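Probable FAD-dependent oxidoreductase PA4991 (Pseudomonas aeruginosa PAO1, PDB 5EZ7) binds one FAD per monomer and probably acts as an FAD-dependent oxidoreductase, although its physiological substrate is unknown. Local coordinates at residues A236-P241 / P301-G306; P261-Q266 / A386-F391. All blocks are in the same frame, centred on the assembly; numbering follows the deposited sequence.

Contact 1: A236-P241 / P301-G306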
ATOM      1  N   ALA A 236       2.151  -8.199  22.696  1.00 29.77           N
ATOM      2  CA  ALA A 236       1.950  -9.009  23.867  1.00 31.30           C
ATOM      3  C   ALA A 236       1.485 -10.396  23.495  1.00 32.91           C
ATOM      4  O   ALA A 236       0.961 -10.632  22.434  1.00 35.07           O
ATOM      5  CB  ALA A 236       0.921  -8.342  24.751  1.00 31.29           C
ATOM      6  N   ALA A 237       1.697 -11.318  24.387  1.00 35.03           N
ATOM      7  CA  ALA A 237       1.149 -12.656  24.304  1.00 37.11           C
ATOM      8  C   ALA A 237      -0.382 -12.710  24.469  1.00 37.62           C
ATOM      9  O   ALA A 237      -1.018 -13.650  24.008  1.00 38.87           O
ATOM     10  CB  ALA A 237       1.791 -13.511  25.426  1.00 38.67           C
ATOM     11  N   THR A 238      -0.956 -11.748  25.180  1.00 37.27           N
ATOM     12  CA  THR A 238      -2.368 -11.814  25.609  1.00 38.51           C
ATOM     13  C   THR A 238      -3.357 -11.262  24.563  1.00 37.45           C
ATOM     14  O   THR A 238      -4.574 -11.313  24.757  1.00 37.93           O
ATOM     15  CB  THR A 238      -2.586 -11.044  26.963  1.00 38.51           C
ATOM     16  OG1 THR A 238      -2.146  -9.681  26.816  1.00 37.77           O
ATOM     17  CG2 THR A 238      -1.821 -11.689  28.093  1.00 39.04           C
ATOM     18  N   LEU A 239      -2.846 -10.723  23.469  1.00 36.12           N
ATOM     19  CA  LEU A 239      -3.715 -10.084  22.504  1.00 36.39           C
ATOM     20  C   LEU A 239      -4.585 -11.132  21.794  1.00 37.40           C
ATOM     21  O   LEU A 239      -4.206 -12.271  21.699  1.00 38.20           O
ATOM     22  CB  LEU A 239      -2.935  -9.255  21.498  1.00 34.59           C
ATOM     23  CG  LEU A 239      -1.959  -8.273  22.109  1.00 34.54           C
ATOM     24  CD1 LEU A 239      -1.264  -7.536  20.963  1.00 34.41           C
ATOM     25  CD2 LEU A 239      -2.607  -7.300  23.075  1.00 33.87           C
ATOM     26  N   LYS A 240      -5.795 -10.737  21.423  1.00 38.66           N
ATOM     27  CA  LYS A 240      -6.699 -11.565  20.663  1.00 39.84           C
ATOM     28  C   LYS A 240      -6.956 -10.829  19.346  1.00 37.65           C
ATOM     29  O   LYS A 240      -6.954  -9.582  19.312  1.00 35.60           O
ATOM     30  CB  LYS A 240      -7.986 -11.815  21.435  1.00 42.71           C
ATOM     31  CG  LYS A 240      -7.744 -12.539  22.754  1.00 45.79           C
ATOM     32  CD  LYS A 240      -8.987 -13.265  23.250  1.00 49.34           C
ATOM     33  CE  LYS A 240      -8.797 -13.979  24.588  1.00 51.31           C
ATOM     34  NZ  LYS A 240      -9.056 -13.080  25.766  1.00 52.31           N
ATOM     35  N   PRO A 241      -7.139 -11.597  18.256  1.00 36.61           N
ATOM     36  CA  PRO A 241      -7.306 -10.954  16.946  1.00 34.68           C
ATOM     37  C   PRO A 241      -8.515  -9.965  16.888  1.00 33.90           C
ATOM     38  O   PRO A 241      -9.588 -10.223  17.449  1.00 34.91           O
ATOM     39  CB  PRO A 241      -7.488 -12.110  15.974  1.00 35.56           C
ATOM     40  CG  PRO A 241      -7.204 -13.358  16.733  1.00 37.15           C
ATOM     41  CD  PRO A 241      -7.205 -13.074  18.197  1.00 37.33           C
ATOM     42  N   PRO A 301     -10.850  -3.327  28.032  1.00 35.81           N
ATOM     43  CA  PRO A 301     -10.283  -3.584  29.376  1.00 35.91           C
ATOM     44  C   PRO A 301     -10.029  -5.071  29.770  1.00 36.04           C
ATOM     45  O   PRO A 301      -9.255  -5.331  30.665  1.00 36.13           O
ATOM     46  CB  PRO A 301     -11.327  -2.989  30.307  1.00 37.01           C
ATOM     47  CG  PRO A 301     -12.597  -2.979  29.506  1.00 37.72           C
ATOM     48  CD  PRO A 301     -12.223  -2.798  28.089  1.00 36.63           C
ATOM     49  N   TRP A 302     -10.658  -6.019  29.084  1.00 36.10           N
ATOM     50  CA  TRP A 302     -10.526  -7.449  29.388  1.00 36.44           C
ATOM     51  C   TRP A 302      -9.210  -8.049  28.870  1.00 35.53           C
ATOM     52  O   TRP A 302      -8.945  -9.207  29.130  1.00 36.23           O
ATOM     53  CB  TRP A 302     -11.749  -8.251  28.873  1.00 37.34           C
ATOM     54  CG  TRP A 302     -12.180  -7.917  27.475  1.00 37.08           C
ATOM     55  CD1 TRP A 302     -11.756  -8.516  26.307  1.00 36.35           C
ATOM     56  CD2 TRP A 302     -13.070  -6.871  27.078  1.00 37.45           C
ATOM     57  NE1 TRP A 302     -12.355  -7.923  25.227  1.00 35.94           N
ATOM     58  CE2 TRP A 302     -13.170  -6.916  25.664  1.00 36.79           C
ATOM     59  CE3 TRP A 302     -13.808  -5.913  27.776  1.00 38.98           C
ATOM     60  CZ2 TRP A 302     -13.976  -6.033  24.934  1.00 37.14           C
ATOM     61  CZ3 TRP A 302     -14.606  -5.014  27.042  1.00 39.43           C
ATOM     62  CH2 TRP A 302     -14.681  -5.083  25.640  1.00 38.41           C
ATOM     63  N   ILE A 303      -8.428  -7.279  28.111  1.00 34.56           N
ATOM     64  CA  ILE A 303      -7.094  -7.678  27.642  1.00 34.04           C
ATOM     65  C   ILE A 303      -5.973  -7.000  28.459  1.00 33.78           C
ATOM     66  O   ILE A 303      -5.727  -5.801  28.300  1.00 32.04           O
ATOM     67  CB  ILE A 303      -6.914  -7.300  26.138  1.00 33.29           C
ATOM     68  CG1 ILE A 303      -8.009  -7.913  25.244  1.00 33.64           C
ATOM     69  CG2 ILE A 303      -5.555  -7.773  25.605  1.00 33.23           C
ATOM     70  CD1 ILE A 303      -8.062  -9.427  25.198  1.00 34.59           C
ATOM     71  N   ASP A 304      -5.302  -7.783  29.323  1.00 35.22           N
ATOM     72  CA  ASP A 304      -4.188  -7.293  30.188  1.00 35.38           C
ATOM     73  C   ASP A 304      -2.949  -6.918  29.351  1.00 34.42           C
ATOM     74  O   ASP A 304      -2.285  -7.785  28.789  1.00 34.27           O
ATOM     75  CB  ASP A 304      -3.792  -8.335  31.253  1.00 36.29           C
ATOM     76  CG  ASP A 304      -2.889  -7.754  32.394  1.00 37.15           C
ATOM     77  OD1 ASP A 304      -2.366  -6.615  32.308  1.00 36.46           O
ATOM     78  OD2 ASP A 304      -2.702  -8.460  33.415  1.00 38.11           O
ATOM     79  N   LEU A 305      -2.663  -5.625  29.312  1.00 33.69           N
ATOM     80  CA  LEU A 305      -1.517  -5.085  28.614  1.00 33.51           C
ATOM     81  C   LEU A 305      -0.311  -4.797  29.535  1.00 34.03           C
ATOM     82  O   LEU A 305       0.698  -4.270  29.077  1.00 32.62           O
ATOM     83  CB  LEU A 305      -1.944  -3.818  27.837  1.00 32.47           C
ATOM     84  CG  LEU A 305      -3.036  -4.085  26.757  1.00 32.26           C
ATOM     85  CD1 LEU A 305      -3.484  -2.790  26.096  1.00 31.54           C
ATOM     86  CD2 LEU A 305      -2.609  -5.089  25.673  1.00 31.58           C
ATOM     87  N   GLY A 306      -0.380  -5.176  30.806  1.00 35.74           N
ATOM     88  CA  GLY A 306       0.751  -4.963  31.726  1.00 37.40           C
ATOM     89  C   GLY A 306       2.121  -5.502  31.281  1.00 38.74           C
ATOM     90  O   GLY A 306       3.168  -4.974  31.666  1.00 39.51           O
TER
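Thr238 and Asp304 make the polar link between these two loops: the hydroxyl OG1 of Thr238 donates to the carbonyl O of Asp304 over 2.7 Å. OG1 sits between its own backbone N and carbonyl carbon (chi1 57°), which carries it across to the neighbouring loop. The donor is tilted 30° from the carbonyl plane, and the C=O...donor angle is 148°. A threonine suits the place because its short branched side chain offers a hydroxyl that can reach a backbone carbonyl of the facing loop. The acceptor belongs to a tight bend, an Asx turn in which OD1 of Asp304 accepts from the backbone N of Gly306 (2.9 Å), which approaches from above the carboxylate plane.

The two loops follow strand 224-236 and helix 285-299, and the second leads into strand 309-320, antiparallel to its neighbour 224-236 at the edge of a large mixed beta-sheet. The contact thus joins connections at one end of that sheet.

The apolar part gathers round CD2 of Leu239. It meets CD2 of Leu305 at 3.4 Å and CG2 of Ile303 at 3.9 Å, the leucine crossing both partners at about a right angle. Branched aliphatic residues fit this role, and Trp269 of strand 267-272 packs on both Leu239 and Ile303. Farther out, CD1 of Ile303 lies against the Lys240 chain, whose bend at the last torsion sets NZ 3.8 Å from CD1.

Contact 2: P261-Q266 / A386-F391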
ATOM      1  N   PRO A 261       0.314 -11.216  13.509  1.00 32.78           N
ATOM      2  CA  PRO A 261       1.150 -12.273  14.099  1.00 36.26           C
ATOM      3  C   PRO A 261       2.644 -12.025  13.927  1.00 36.89           C
ATOM      4  O   PRO A 261       3.045 -11.494  12.923  1.00 34.89           O
ATOM      5  CB  PRO A 261       0.750 -13.524  13.307  1.00 37.59           C
ATOM      6  CG  PRO A 261      -0.626 -13.230  12.814  1.00 37.34           C
ATOM      7  CD  PRO A 261      -0.578 -11.778  12.475  1.00 35.02           C
ATOM      8  N   THR A 262       3.446 -12.392  14.915  1.00 39.51           N
ATOM      9  CA  THR A 262       4.878 -12.234  14.794  1.00 41.37           C
ATOM     10  C   THR A 262       5.531 -13.580  14.730  1.00 44.78           C
ATOM     11  O   THR A 262       4.937 -14.580  15.120  1.00 45.25           O
ATOM     12  CB  THR A 262       5.482 -11.359  15.912  1.00 41.30           C
ATOM     13  OG1 THR A 262       5.100 -11.827  17.220  1.00 43.57           O
ATOM     14  CG2 THR A 262       5.015  -9.963  15.745  1.00 40.51           C
ATOM     15  N   ARG A 263       6.753 -13.607  14.204  1.00 49.37           N
ATOM     16  CA  ARG A 263       7.515 -14.885  14.057  1.00 53.30           C
ATOM     17  C   ARG A 263       7.710 -15.667  15.332  1.00 51.12           C
ATOM     18  O   ARG A 263       7.754 -16.867  15.278  1.00 53.66           O
ATOM     19  CB  ARG A 263       8.886 -14.669  13.404  1.00 57.39           C
ATOM     20  CG  ARG A 263       8.828 -14.695  11.884  1.00 60.44           C
ATOM     21  CD  ARG A 263      10.181 -14.431  11.247  1.00 64.01           C
ATOM     22  NE  ARG A 263      10.088 -13.267  10.348  1.00 66.70           N
ATOM     23  CZ  ARG A 263      10.542 -12.030  10.598  1.00 69.67           C
ATOM     24  NH1 ARG A 263      11.175 -11.732  11.742  1.00 70.38           N
ATOM     25  NH2 ARG A 263      10.379 -11.064   9.670  1.00 70.93           N
ATOM     26  N   ASP A 264       7.832 -14.990  16.463  1.00 49.71           N
ATOM     27  CA  ASP A 264       7.970 -15.649  17.770  1.00 50.39           C
ATOM     28  C   ASP A 264       6.644 -16.071  18.447  1.00 50.11           C
ATOM     29  O   ASP A 264       6.661 -16.419  19.627  1.00 51.33           O
ATOM     30  CB  ASP A 264       8.725 -14.732  18.727  1.00 51.86           C
ATOM     31  CG  ASP A 264       7.948 -13.444  19.049  1.00 53.59           C
ATOM     32  OD1 ASP A 264       6.692 -13.376  18.928  1.00 54.97           O
ATOM     33  OD2 ASP A 264       8.606 -12.458  19.405  1.00 54.42           O
ATOM     34  N   GLY A 265       5.507 -16.007  17.744  1.00 48.22           N
ATOM     35  CA  GLY A 265       4.230 -16.514  18.284  1.00 48.79           C
ATOM     36  C   GLY A 265       3.398 -15.541  19.139  1.00 47.08           C
ATOM     37  O   GLY A 265       2.357 -15.907  19.656  1.00 45.53           O
ATOM     38  N   GLN A 266       3.852 -14.301  19.266  1.00 45.31           N
ATOM     39  CA  GLN A 266       3.050 -13.244  19.825  1.00 43.13           C
ATOM     40  C   GLN A 266       2.322 -12.553  18.676  1.00 39.68           C
ATOM     41  O   GLN A 266       2.402 -13.015  17.526  1.00 38.82           O
ATOM     42  CB  GLN A 266       3.943 -12.289  20.616  1.00 44.38           C
ATOM     43  CG  GLN A 266       4.532 -12.956  21.842  1.00 46.98           C
ATOM     44  CD  GLN A 266       5.208 -12.005  22.826  1.00 48.24           C
ATOM     45  OE1 GLN A 266       5.150 -10.770  22.714  1.00 46.97           O
ATOM     46  NE2 GLN A 266       5.829 -12.595  23.832  1.00 50.22           N
ATOM     47  N   ALA A 386       7.332  -3.286  10.215  1.00 30.07           N
ATOM     48  CA  ALA A 386       7.877  -2.575  11.429  1.00 32.61           C
ATOM     49  C   ALA A 386       7.747  -3.368  12.773  1.00 34.33           C
ATOM     50  O   ALA A 386       8.633  -3.344  13.617  1.00 37.45           O
ATOM     51  CB  ALA A 386       7.212  -1.218  11.553  1.00 31.87           C
ATOM     52  N   TRP A 387       6.670  -4.118  12.921  1.00 35.37           N
ATOM     53  CA  TRP A 387       6.489  -5.009  14.073  1.00 37.65           C
ATOM     54  C   TRP A 387       7.572  -6.093  14.248  1.00 41.95           C
ATOM     55  O   TRP A 387       7.792  -6.557  15.389  1.00 45.94           O
ATOM     56  CB  TRP A 387       5.088  -5.649  14.141  1.00 35.94           C
ATOM     57  CG  TRP A 387       4.388  -5.940  12.893  1.00 34.61           C
ATOM     58  CD1 TRP A 387       4.276  -7.128  12.284  1.00 34.93           C
ATOM     59  CD2 TRP A 387       3.609  -5.024  12.131  1.00 34.29           C
ATOM     60  NE1 TRP A 387       3.514  -7.005  11.151  1.00 34.16           N
ATOM     61  CE2 TRP A 387       3.079  -5.720  11.054  1.00 33.46           C
ATOM     62  CE3 TRP A 387       3.320  -3.671  12.262  1.00 34.85           C
ATOM     63  CZ2 TRP A 387       2.305  -5.111  10.086  1.00 35.03           C
ATOM     64  CZ3 TRP A 387       2.538  -3.074  11.310  1.00 34.43           C
ATOM     65  CH2 TRP A 387       2.045  -3.782  10.242  1.00 34.71           C
ATOM     66  N   GLU A 388       8.247  -6.505  13.171  1.00 41.47           N
ATOM     67  CA  GLU A 388       9.412  -7.368  13.337  1.00 43.33           C
ATOM     68  C   GLU A 388      10.664  -6.566  13.657  1.00 43.48           C
ATOM     69  O   GLU A 388      11.475  -7.001  14.452  1.00 47.17           O
ATOM     70  CB  GLU A 388       9.598  -8.337  12.161  1.00 44.57           C
ATOM     71  CG  GLU A 388       8.447  -9.353  12.026  1.00 44.77           C
ATOM     72  CD  GLU A 388       8.343 -10.388  13.171  1.00 47.54           C
ATOM     73  OE1 GLU A 388       7.264 -11.042  13.268  1.00 48.05           O
ATOM     74  OE2 GLU A 388       9.310 -10.586  13.971  1.00 47.60           O
ATOM     75  N   VAL A 389      10.795  -5.366  13.123  1.00 43.85           N
ATOM     76  CA  VAL A 389      12.004  -4.553  13.368  1.00 44.90           C
ATOM     77  C   VAL A 389      11.954  -3.801  14.712  1.00 42.90           C
ATOM     78  O   VAL A 389      12.971  -3.658  15.390  1.00 43.24           O
ATOM     79  CB  VAL A 389      12.242  -3.556  12.196  1.00 46.77           C
ATOM     80  CG1 VAL A 389      13.555  -2.789  12.386  1.00 48.18           C
ATOM     81  CG2 VAL A 389      12.238  -4.284  10.842  1.00 45.45           C
ATOM     82  N   ALA A 390      10.770  -3.336  15.101  1.00 41.49           N
ATOM     83  CA  ALA A 390      10.629  -2.475  16.303  1.00 41.17           C
ATOM     84  C   ALA A 390      10.769  -3.254  17.623  1.00 41.02           C
ATOM     85  O   ALA A 390      11.195  -2.717  18.620  1.00 41.67           O
ATOM     86  CB  ALA A 390       9.313  -1.694  16.269  1.00 39.59           C
ATOM     87  N   PHE A 391      10.400  -4.517  17.641  1.00 41.31           N
ATOM     88  CA  PHE A 391      10.569  -5.316  18.843  1.00 42.19           C
ATOM     89  C   PHE A 391      11.667  -6.357  18.669  1.00 47.83           C
ATOM     90  O   PHE A 391      12.186  -6.865  19.666  1.00 51.20           O
ATOM     91  CB  PHE A 391       9.232  -5.959  19.199  1.00 38.89           C
ATOM     92  CG  PHE A 391       8.087  -4.962  19.281  1.00 35.56           C
ATOM     93  CD1 PHE A 391       8.006  -4.057  20.343  1.00 34.09           C
ATOM     94  CD2 PHE A 391       7.104  -4.906  18.290  1.00 32.47           C
ATOM     95  CE1 PHE A 391       6.967  -3.135  20.424  1.00 32.89           C
ATOM     96  CE2 PHE A 391       6.063  -3.978  18.375  1.00 31.94           C
ATOM     97  CZ  PHE A 391       5.995  -3.097  19.446  1.00 31.88           C
TER
HETATM   98  O   HOH W   1       8.761 -12.571  15.924  1.00 43.19           O
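Glu388 reaches the turn of Arg263 by a bend at chi2 (-67°), which folds CD back from an extended course, while Arg263 bends at chi3 (-123°), where NE turns. The contact ties the short C-terminal helix 386-389 to a beta-hairpin, whose type I turn Thr262-Gly265 connects the antiparallel strands 255-261 and 267-272; Trp387 of the helix packs against His260, Val268 and Tyr270.

OE1 of Glu388 accepts from the backbone N of Arg263 at 2.8 Å, on the syn side of the carboxylate and 22° out of its plane. The same oxygen lies 3.2 Å from CB of Thr262, so the threonine packs beside the bond. OE2 of Glu388 faces NH1 of Arg263 at 3.1 Å, well out of the guanidinium plane: the attraction is one of charges, with no N-H directed at the oxygen. The carboxylate carbon CD lies over one guanidinium face, offset toward the rim. NH2 of Arg263 forms its own salt bridge with OE1 of Glu384, the arginine's stronger polar partner. A water accepts from the backbone N of Asp264 and donates to OE2 of Glu388 (2.8 Å), extending the carboxylate's grip to the next residue.

Asp264 holds the turn from inside: OD1 accepts from OG1 of Thr262 at 2.8 Å and from N of Gln266 at 3.0 Å, the latter an Asx turn. Gly265 suits a backbone with positive phi, where a side chain would strike the preceding carbonyl.

An amide, a water and a guanidinium probably favour ionised Glu388; the nearby Asp264 carboxylate, itself paired with Lys235, would oppose this slightly.

Overall arrangement
The centres of contacts 1 and 2 lie 15 Å apart on the same side of the chain's centre, and the two are linked through the large mixed sheet. Segment 236-241 leaves strand 224-236, whose neighbour 267-272 begins just beyond segment 261-266. The two contacts also touch, Gln266 OE1 packing 3.8 Å from Ala236 C. Contact 2 is the nearer to the cofactor: the side chain of Trp387 is about 8 Å from the FAD and about 7 Å from that of Gln50, an FAD-binding residue. In contact 1, the side chain of Leu239 lies about 12 Å from that of Gln50.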